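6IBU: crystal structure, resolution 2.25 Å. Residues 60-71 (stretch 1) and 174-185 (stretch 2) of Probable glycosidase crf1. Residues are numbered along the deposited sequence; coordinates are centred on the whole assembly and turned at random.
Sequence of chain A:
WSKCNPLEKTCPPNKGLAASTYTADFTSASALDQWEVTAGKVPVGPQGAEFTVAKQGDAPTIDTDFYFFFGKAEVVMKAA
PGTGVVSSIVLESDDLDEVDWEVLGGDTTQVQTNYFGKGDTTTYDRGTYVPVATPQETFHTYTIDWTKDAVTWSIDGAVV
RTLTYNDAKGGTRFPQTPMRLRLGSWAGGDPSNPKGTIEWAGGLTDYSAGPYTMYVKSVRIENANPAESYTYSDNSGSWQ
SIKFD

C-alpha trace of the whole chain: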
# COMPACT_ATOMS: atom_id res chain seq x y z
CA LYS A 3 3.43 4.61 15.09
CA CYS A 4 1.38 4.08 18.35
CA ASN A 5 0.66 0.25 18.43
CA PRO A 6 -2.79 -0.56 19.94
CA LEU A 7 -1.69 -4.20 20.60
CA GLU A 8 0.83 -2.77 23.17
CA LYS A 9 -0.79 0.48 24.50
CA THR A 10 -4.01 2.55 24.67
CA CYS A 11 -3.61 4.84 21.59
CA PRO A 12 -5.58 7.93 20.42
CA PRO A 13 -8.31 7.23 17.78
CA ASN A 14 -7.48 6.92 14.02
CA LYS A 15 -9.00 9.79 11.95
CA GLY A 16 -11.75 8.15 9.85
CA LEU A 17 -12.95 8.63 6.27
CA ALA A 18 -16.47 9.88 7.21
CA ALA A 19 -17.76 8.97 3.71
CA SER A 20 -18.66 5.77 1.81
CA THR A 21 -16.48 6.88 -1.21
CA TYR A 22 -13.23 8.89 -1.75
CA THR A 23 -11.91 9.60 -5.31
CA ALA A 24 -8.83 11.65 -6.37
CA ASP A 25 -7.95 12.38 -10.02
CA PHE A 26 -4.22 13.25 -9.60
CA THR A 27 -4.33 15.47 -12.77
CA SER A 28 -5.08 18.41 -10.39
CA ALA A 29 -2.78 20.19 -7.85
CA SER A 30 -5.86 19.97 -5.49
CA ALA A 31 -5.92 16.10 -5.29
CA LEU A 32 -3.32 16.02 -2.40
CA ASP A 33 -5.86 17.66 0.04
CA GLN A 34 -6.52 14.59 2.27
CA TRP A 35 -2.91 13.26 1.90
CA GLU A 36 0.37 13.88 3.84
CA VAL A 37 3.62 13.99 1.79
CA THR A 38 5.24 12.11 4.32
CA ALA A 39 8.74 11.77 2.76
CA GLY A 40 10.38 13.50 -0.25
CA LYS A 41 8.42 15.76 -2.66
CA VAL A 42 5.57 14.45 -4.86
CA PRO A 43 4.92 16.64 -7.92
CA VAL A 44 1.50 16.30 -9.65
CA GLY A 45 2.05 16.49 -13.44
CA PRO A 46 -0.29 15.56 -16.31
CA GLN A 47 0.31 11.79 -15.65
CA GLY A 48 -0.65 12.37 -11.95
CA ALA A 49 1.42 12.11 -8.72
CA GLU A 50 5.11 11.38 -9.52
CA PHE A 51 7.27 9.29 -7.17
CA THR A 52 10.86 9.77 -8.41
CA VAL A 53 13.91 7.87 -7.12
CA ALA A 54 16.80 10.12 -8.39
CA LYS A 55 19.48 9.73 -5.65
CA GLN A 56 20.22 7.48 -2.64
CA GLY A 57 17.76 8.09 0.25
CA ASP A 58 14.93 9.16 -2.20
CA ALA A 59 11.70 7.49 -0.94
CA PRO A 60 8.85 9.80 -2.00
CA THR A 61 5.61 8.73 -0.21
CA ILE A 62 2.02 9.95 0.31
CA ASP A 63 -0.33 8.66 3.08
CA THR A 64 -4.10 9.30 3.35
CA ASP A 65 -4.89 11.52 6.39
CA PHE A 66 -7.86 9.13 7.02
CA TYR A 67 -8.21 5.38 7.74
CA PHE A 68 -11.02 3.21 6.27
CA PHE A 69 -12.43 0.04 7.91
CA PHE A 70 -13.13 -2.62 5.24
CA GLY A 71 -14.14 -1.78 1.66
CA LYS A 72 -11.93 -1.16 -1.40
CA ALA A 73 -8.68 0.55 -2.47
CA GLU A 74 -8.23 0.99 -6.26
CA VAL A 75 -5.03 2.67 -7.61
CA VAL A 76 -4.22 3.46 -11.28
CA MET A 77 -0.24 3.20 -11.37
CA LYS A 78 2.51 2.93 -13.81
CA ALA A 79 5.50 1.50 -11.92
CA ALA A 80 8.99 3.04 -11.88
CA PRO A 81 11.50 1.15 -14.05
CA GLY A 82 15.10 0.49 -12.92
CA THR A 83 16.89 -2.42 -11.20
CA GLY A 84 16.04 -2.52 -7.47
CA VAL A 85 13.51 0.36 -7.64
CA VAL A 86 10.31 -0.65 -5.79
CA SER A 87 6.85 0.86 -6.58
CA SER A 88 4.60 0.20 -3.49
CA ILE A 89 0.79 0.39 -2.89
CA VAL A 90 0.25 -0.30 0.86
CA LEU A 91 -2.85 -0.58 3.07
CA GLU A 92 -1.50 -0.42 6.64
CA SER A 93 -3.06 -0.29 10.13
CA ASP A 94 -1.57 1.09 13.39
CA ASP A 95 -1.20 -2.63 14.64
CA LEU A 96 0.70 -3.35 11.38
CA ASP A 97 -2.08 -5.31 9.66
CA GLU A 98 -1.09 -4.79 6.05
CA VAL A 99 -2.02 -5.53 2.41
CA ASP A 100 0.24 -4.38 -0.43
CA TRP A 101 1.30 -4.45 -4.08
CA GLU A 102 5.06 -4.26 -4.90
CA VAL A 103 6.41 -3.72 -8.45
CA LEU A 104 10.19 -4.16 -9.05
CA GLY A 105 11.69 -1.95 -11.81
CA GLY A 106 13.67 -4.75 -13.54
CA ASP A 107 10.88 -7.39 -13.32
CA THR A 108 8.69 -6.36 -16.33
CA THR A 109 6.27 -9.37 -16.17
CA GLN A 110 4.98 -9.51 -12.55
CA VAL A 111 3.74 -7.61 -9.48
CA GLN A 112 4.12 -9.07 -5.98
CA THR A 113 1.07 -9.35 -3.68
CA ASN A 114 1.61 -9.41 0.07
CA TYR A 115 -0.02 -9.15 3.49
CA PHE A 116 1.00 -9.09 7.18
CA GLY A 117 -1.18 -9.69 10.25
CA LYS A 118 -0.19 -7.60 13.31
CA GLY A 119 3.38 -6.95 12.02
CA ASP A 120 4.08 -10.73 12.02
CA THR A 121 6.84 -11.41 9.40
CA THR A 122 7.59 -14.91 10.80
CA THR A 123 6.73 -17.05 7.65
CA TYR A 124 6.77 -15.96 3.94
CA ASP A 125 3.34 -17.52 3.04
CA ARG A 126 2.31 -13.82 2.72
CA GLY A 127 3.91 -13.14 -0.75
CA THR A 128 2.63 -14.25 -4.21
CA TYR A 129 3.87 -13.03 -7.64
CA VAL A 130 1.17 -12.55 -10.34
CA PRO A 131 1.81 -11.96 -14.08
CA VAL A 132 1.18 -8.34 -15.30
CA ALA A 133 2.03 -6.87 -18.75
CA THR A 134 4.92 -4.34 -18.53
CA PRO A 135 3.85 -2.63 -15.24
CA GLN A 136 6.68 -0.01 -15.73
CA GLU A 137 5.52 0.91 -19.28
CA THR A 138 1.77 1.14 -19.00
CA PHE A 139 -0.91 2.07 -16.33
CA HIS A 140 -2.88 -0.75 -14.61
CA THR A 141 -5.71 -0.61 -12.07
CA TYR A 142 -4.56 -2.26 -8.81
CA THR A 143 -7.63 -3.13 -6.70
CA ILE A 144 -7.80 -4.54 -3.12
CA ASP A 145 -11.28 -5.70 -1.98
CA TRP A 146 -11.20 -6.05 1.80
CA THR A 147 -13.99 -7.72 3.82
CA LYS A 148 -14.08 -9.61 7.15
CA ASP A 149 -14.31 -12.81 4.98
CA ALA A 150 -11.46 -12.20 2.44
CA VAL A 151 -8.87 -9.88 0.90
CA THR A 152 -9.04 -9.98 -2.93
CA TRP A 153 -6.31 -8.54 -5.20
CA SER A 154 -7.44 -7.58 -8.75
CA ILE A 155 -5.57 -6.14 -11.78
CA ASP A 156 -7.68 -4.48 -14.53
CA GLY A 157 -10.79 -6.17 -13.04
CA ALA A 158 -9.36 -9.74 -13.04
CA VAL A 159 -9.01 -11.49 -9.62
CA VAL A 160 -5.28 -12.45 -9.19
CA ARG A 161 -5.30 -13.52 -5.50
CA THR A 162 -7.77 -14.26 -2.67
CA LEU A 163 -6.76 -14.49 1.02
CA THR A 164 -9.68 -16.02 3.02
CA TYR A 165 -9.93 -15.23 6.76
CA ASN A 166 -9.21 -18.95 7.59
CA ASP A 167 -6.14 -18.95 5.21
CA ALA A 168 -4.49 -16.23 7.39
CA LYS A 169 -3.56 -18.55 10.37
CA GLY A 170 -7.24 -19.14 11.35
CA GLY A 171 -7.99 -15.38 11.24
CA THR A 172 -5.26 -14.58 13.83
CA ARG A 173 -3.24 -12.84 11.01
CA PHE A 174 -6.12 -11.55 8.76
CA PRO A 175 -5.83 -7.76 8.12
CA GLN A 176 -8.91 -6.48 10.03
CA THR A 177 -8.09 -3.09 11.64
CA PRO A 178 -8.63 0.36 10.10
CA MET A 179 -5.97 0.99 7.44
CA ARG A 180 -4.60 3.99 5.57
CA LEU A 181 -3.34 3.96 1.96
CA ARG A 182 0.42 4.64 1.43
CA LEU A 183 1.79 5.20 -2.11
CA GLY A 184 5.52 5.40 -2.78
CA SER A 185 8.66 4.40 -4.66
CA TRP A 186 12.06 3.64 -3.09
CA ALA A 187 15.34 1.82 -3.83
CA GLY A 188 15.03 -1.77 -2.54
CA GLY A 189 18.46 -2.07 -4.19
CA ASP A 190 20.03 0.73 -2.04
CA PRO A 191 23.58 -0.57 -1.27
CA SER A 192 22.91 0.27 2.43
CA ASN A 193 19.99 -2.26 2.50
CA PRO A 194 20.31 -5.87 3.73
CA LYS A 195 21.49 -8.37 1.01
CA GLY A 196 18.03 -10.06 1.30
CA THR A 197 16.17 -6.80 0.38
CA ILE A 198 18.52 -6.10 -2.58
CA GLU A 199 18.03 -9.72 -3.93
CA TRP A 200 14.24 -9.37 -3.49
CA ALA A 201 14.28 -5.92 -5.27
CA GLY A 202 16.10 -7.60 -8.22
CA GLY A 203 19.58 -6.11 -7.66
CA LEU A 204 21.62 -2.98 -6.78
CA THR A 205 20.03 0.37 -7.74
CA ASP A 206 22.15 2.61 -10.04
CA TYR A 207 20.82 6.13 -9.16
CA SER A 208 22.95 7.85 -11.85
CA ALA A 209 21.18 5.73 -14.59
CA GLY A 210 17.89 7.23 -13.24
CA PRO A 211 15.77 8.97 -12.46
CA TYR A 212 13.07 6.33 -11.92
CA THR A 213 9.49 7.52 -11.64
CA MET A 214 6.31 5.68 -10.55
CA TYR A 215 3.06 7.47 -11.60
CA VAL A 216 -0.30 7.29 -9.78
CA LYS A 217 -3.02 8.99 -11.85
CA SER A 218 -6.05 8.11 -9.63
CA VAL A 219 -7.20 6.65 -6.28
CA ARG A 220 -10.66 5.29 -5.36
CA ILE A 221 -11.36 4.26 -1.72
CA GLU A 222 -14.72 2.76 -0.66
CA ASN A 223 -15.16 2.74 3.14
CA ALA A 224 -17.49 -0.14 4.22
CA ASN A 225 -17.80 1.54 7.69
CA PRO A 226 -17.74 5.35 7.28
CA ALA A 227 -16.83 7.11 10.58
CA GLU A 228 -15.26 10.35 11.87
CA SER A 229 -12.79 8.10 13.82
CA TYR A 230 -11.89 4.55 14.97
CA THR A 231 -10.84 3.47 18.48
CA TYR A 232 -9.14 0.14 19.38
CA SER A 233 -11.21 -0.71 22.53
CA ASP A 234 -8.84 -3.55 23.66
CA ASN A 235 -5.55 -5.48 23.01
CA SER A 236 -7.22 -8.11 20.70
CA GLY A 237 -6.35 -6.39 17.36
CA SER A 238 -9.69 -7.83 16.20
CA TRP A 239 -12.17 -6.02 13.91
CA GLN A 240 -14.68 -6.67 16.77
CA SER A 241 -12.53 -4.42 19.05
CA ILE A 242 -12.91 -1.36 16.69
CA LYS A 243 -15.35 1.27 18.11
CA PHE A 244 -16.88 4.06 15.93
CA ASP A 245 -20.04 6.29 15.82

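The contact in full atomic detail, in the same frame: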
# COMPACT_ATOMS: atom_id res chain seq x y z
N PRO A 60 10.07 9.00 -1.98
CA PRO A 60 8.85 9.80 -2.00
C PRO A 60 7.61 8.96 -1.67
O PRO A 60 7.45 7.90 -2.23
CB PRO A 60 8.78 10.33 -3.43
CG PRO A 60 9.65 9.37 -4.22
CD PRO A 60 10.75 8.97 -3.26
N THR A 61 6.79 9.45 -0.75
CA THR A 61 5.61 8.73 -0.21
C THR A 61 4.46 9.70 0.03
O THR A 61 4.73 10.82 0.44
CB THR A 61 5.95 8.03 1.11
OG1 THR A 61 7.22 7.39 0.98
CG2 THR A 61 4.93 6.99 1.48
N ILE A 62 3.23 9.24 -0.18
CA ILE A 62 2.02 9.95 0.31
C ILE A 62 1.19 8.95 1.10
O ILE A 62 1.13 7.78 0.71
CB ILE A 62 1.24 10.60 -0.85
CG1 ILE A 62 0.73 9.58 -1.87
CG2 ILE A 62 2.07 11.68 -1.52
CD1 ILE A 62 -0.27 10.19 -2.85
N ASP A 63 0.64 9.40 2.23
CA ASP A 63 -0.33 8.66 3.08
C ASP A 63 -1.65 9.41 3.08
O ASP A 63 -1.62 10.66 3.13
CB ASP A 63 0.13 8.62 4.53
CG ASP A 63 1.31 7.73 4.81
OD1 ASP A 63 1.59 6.87 3.96
OD2 ASP A 63 1.91 7.88 5.89
N THR A 64 -2.78 8.70 3.08
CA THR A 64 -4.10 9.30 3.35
C THR A 64 -4.09 9.80 4.80
O THR A 64 -3.52 9.14 5.66
CB THR A 64 -5.25 8.32 3.07
OG1 THR A 64 -5.07 7.11 3.80
CG2 THR A 64 -5.40 8.01 1.60
N ASP A 65 -4.68 10.96 5.03
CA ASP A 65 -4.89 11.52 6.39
C ASP A 65 -5.83 10.58 7.15
O ASP A 65 -5.61 10.38 8.34
CB ASP A 65 -5.51 12.91 6.34
CG ASP A 65 -4.58 14.02 5.88
OD1 ASP A 65 -3.34 13.80 5.87
OD2 ASP A 65 -5.12 15.08 5.53
N PHE A 66 -6.78 9.97 6.45
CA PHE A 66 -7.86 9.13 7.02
C PHE A 66 -7.48 7.65 6.93
O PHE A 66 -6.60 7.26 6.15
CB PHE A 66 -9.16 9.35 6.24
CG PHE A 66 -8.99 9.22 4.75
CD1 PHE A 66 -9.06 7.98 4.14
CD2 PHE A 66 -8.72 10.33 3.97
CE1 PHE A 66 -8.93 7.86 2.77
CE2 PHE A 66 -8.57 10.20 2.59
CZ PHE A 66 -8.68 8.97 1.99
N TYR A 67 -8.19 6.86 7.75
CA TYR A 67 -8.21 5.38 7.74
C TYR A 67 -9.61 4.97 7.28
O TYR A 67 -10.54 5.71 7.54
CB TYR A 67 -7.96 4.79 9.12
CG TYR A 67 -6.58 5.02 9.65
CD1 TYR A 67 -6.16 6.29 10.02
CD2 TYR A 67 -5.70 3.96 9.84
CE1 TYR A 67 -4.89 6.51 10.53
CE2 TYR A 67 -4.42 4.18 10.35
CZ TYR A 67 -4.02 5.45 10.69
OH TYR A 67 -2.77 5.66 11.19
N PHE A 68 -9.72 3.84 6.61
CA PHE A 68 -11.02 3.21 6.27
C PHE A 68 -11.03 1.81 6.88
O PHE A 68 -9.96 1.26 7.15
CB PHE A 68 -11.26 3.30 4.76
CG PHE A 68 -10.43 2.39 3.90
CD1 PHE A 68 -9.12 2.68 3.62
CD2 PHE A 68 -11.02 1.30 3.28
CE1 PHE A 68 -8.38 1.85 2.80
CE2 PHE A 68 -10.28 0.47 2.47
CZ PHE A 68 -8.96 0.74 2.22
N PHE A 69 -12.22 1.30 7.16
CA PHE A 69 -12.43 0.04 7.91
C PHE A 69 -13.26 -0.88 7.05
O PHE A 69 -14.50 -0.80 7.10
CB PHE A 69 -13.11 0.33 9.24
CG PHE A 69 -13.18 -0.84 10.19
CD1 PHE A 69 -12.19 -1.80 10.21
CD2 PHE A 69 -14.22 -0.94 11.10
CE1 PHE A 69 -12.24 -2.85 11.11
CE2 PHE A 69 -14.26 -1.98 12.01
CZ PHE A 69 -13.27 -2.93 12.01
N PHE A 70 -12.58 -1.73 6.29
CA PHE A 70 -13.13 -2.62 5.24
C PHE A 70 -13.57 -1.78 4.06
O PHE A 70 -13.80 -0.58 4.21
CB PHE A 70 -14.25 -3.51 5.77
CG PHE A 70 -13.76 -4.46 6.83
CD1 PHE A 70 -12.88 -5.47 6.48
CD2 PHE A 70 -14.12 -4.33 8.17
CE1 PHE A 70 -12.36 -6.34 7.42
CE2 PHE A 70 -13.61 -5.21 9.11
CZ PHE A 70 -12.73 -6.22 8.74
N GLY A 71 -13.67 -2.41 2.90
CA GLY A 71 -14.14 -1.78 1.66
C GLY A 71 -13.17 -2.06 0.53
O GLY A 71 -12.91 -3.24 0.25
N PHE A 174 -5.31 -12.20 9.81
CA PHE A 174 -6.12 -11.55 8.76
C PHE A 174 -6.12 -10.05 8.97
O PHE A 174 -6.40 -9.60 10.08
CB PHE A 174 -7.55 -12.10 8.77
CG PHE A 174 -8.34 -11.72 7.55
CD1 PHE A 174 -8.12 -12.34 6.34
CD2 PHE A 174 -9.27 -10.70 7.62
CE1 PHE A 174 -8.85 -11.97 5.22
CE2 PHE A 174 -10.02 -10.34 6.51
CZ PHE A 174 -9.80 -10.97 5.31
N PRO A 175 -5.77 -9.22 7.96
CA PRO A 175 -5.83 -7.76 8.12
C PRO A 175 -7.27 -7.33 8.43
O PRO A 175 -8.12 -7.66 7.68
CB PRO A 175 -5.38 -7.23 6.76
CG PRO A 175 -4.54 -8.35 6.20
CD PRO A 175 -5.23 -9.62 6.67
N GLN A 176 -7.52 -6.70 9.58
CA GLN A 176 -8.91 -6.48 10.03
C GLN A 176 -8.99 -5.28 10.96
O GLN A 176 -9.92 -5.22 11.75
CB GLN A 176 -9.46 -7.71 10.74
CG GLN A 176 -8.67 -8.11 11.98
CD GLN A 176 -9.17 -9.44 12.50
OE1 GLN A 176 -10.20 -9.52 13.17
NE2 GLN A 176 -8.45 -10.50 12.20
N THR A 177 -8.05 -4.35 10.86
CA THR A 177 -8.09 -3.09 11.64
C THR A 177 -8.08 -1.95 10.63
O THR A 177 -7.74 -2.16 9.48
CB THR A 177 -6.93 -3.05 12.62
OG1 THR A 177 -5.71 -3.26 11.91
CG2 THR A 177 -7.07 -4.08 13.72
N PRO A 178 -8.47 -0.73 11.04
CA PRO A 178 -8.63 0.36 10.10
C PRO A 178 -7.26 0.64 9.48
O PRO A 178 -6.27 0.69 10.20
CB PRO A 178 -9.10 1.56 10.94
CG PRO A 178 -9.50 0.94 12.29
CD PRO A 178 -8.69 -0.32 12.44
N MET A 179 -7.24 0.85 8.18
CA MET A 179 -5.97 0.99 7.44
C MET A 179 -5.96 2.28 6.66
O MET A 179 -7.01 2.73 6.24
CB MET A 179 -5.77 -0.20 6.49
CG MET A 179 -5.38 -1.44 7.24
SD MET A 179 -4.78 -2.77 6.21
CE MET A 179 -6.25 -3.17 5.28
N ARG A 180 -4.77 2.83 6.46
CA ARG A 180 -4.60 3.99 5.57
C ARG A 180 -3.89 3.51 4.31
O ARG A 180 -3.37 2.39 4.28
CB ARG A 180 -3.94 5.12 6.34
CG ARG A 180 -2.48 4.91 6.67
CD ARG A 180 -1.80 6.25 6.62
NE ARG A 180 -1.51 6.72 7.96
CZ ARG A 180 -1.64 7.97 8.40
NH1 ARG A 180 -2.05 8.95 7.62
NH2 ARG A 180 -1.33 8.22 9.66
N LEU A 181 -3.98 4.29 3.25
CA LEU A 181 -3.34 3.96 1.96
C LEU A 181 -2.02 4.73 1.88
O LEU A 181 -2.03 5.95 2.08
CB LEU A 181 -4.34 4.32 0.86
CG LEU A 181 -3.86 4.15 -0.58
CD1 LEU A 181 -3.48 2.70 -0.88
CD2 LEU A 181 -4.95 4.64 -1.52
N ARG A 182 -0.92 4.04 1.63
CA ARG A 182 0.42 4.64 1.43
C ARG A 182 0.82 4.38 -0.02
O ARG A 182 0.68 3.24 -0.49
CB ARG A 182 1.44 4.08 2.43
CG ARG A 182 0.83 3.79 3.80
CD ARG A 182 1.77 3.70 5.00
NE ARG A 182 2.85 4.67 4.91
CZ ARG A 182 4.05 4.53 5.47
NH1 ARG A 182 4.33 3.45 6.18
NH2 ARG A 182 4.96 5.47 5.30
N LEU A 183 1.25 5.40 -0.74
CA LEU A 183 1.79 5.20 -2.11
C LEU A 183 3.23 5.68 -2.08
O LEU A 183 3.49 6.76 -1.52
CB LEU A 183 0.97 6.01 -3.10
CG LEU A 183 -0.48 5.60 -3.21
CD1 LEU A 183 -1.26 6.63 -4.00
CD2 LEU A 183 -0.59 4.22 -3.85
N GLY A 184 4.13 4.95 -2.73
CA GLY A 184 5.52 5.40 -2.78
C GLY A 184 6.41 4.53 -3.64
O GLY A 184 6.06 3.38 -3.94
N SER A 185 7.55 5.10 -3.98
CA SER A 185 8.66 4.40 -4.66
C SER A 185 9.89 4.58 -3.79
O SER A 185 9.93 5.54 -3.04
CB SER A 185 8.86 4.93 -6.05
OG SER A 185 9.24 6.30 -6.00
O HOH W 1 8.61 5.14 -0.47

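Residues 60-71 and 174-185 run antiparallel and bury 1048 Å² between them, both sides summed. Two separate ladders of backbone pairing join them, and the register shifts by two residues between Asp 63 and Phe 68. Arg 180 and Tyr 67 have the most surface covered by the opposite stretch, and they meet in the gap between the ladders.

Arg 180 points its CA-to-CB bond toward the other stretch. Its chi1 is p, and chi2 and chi3 lie between the usual wells. In this pose the guanidinium reaches the backbone of the turn: Arg 180 NH1 donates a very short hydrogen bond of 2.5 Å to Thr 64 O, which lies near the guanidinium plane. Tyr 67 CE1 lies over one face of the guanidinium and Asp 63 OD2 over the opposite face. Asp 63 OD2 is 4.2 Å from Arg 180 NE, well out of the plane, so the two charges are near each other but no N-H points at the oxygen. Arginine suits this place because its long chain offers methylenes for packing and a flat charged end for polar contacts.

Tyr 67 uses its ring face as well as its edge. Arg 180 CB sits over the face of the Tyr 67 ring, 4.1 Å from its centroid and 10° off the normal, a CH-pi contact. At the edge, Tyr 67 CD2 is 3.3 Å from Pro 178 O. Tyr 67 CB also packs on Pro 178 CB at 3.9 Å. The hydroxyl of Tyr 67 is hydrogen-bonded elsewhere in the structure.

Thr 64 secures the turn. Thr 64 N donates to Leu 181 O at 3.0 Å, and Thr 64 OG1 accepts from Leu 181 N at 3.1 Å. Thr 64 OG1 also donates to Phe 66 O at 2.8 Å. The side-chain hydroxyl thus takes up a backbone N-H from the partner strand and ties back to its own stretch.

In the first ladder, Ile 62 and Leu 183 form a hydrogen-bonded pair. Ile 62 N to Leu 183 O and Leu 183 N to Ile 62 O are both 2.8 Å. Their buried apolar side chains share one face of the sheet, with Ile 62 CG1 3.8 Å from Leu 183 CB. The side chains of Asp 63 and Arg 182 share the other face, where Asp 63 OD1 and Arg 182 NE form a salt bridge of 2.7 Å. Gly 184 pairs with Thr 61; a CB on this glycine would lie 2.9 Å from Pro 60 O, a clash. Beyond it, Ser 185 N makes a weak hydrogen bond to Pro 60 O at 3.3 Å. A water donates to both Thr 61 OG1 (3.0 Å) and Ser 185 O (2.9 Å).

The second ladder is a single bridge. Phe 68 N donates to Met 179 O at 3.0 Å, and Met 179 N to Phe 68 O at 2.9 Å. Next to it, the buried Phe 69 ring brings Phe 69 CD1 to 4.4 Å from Pro 178 CG.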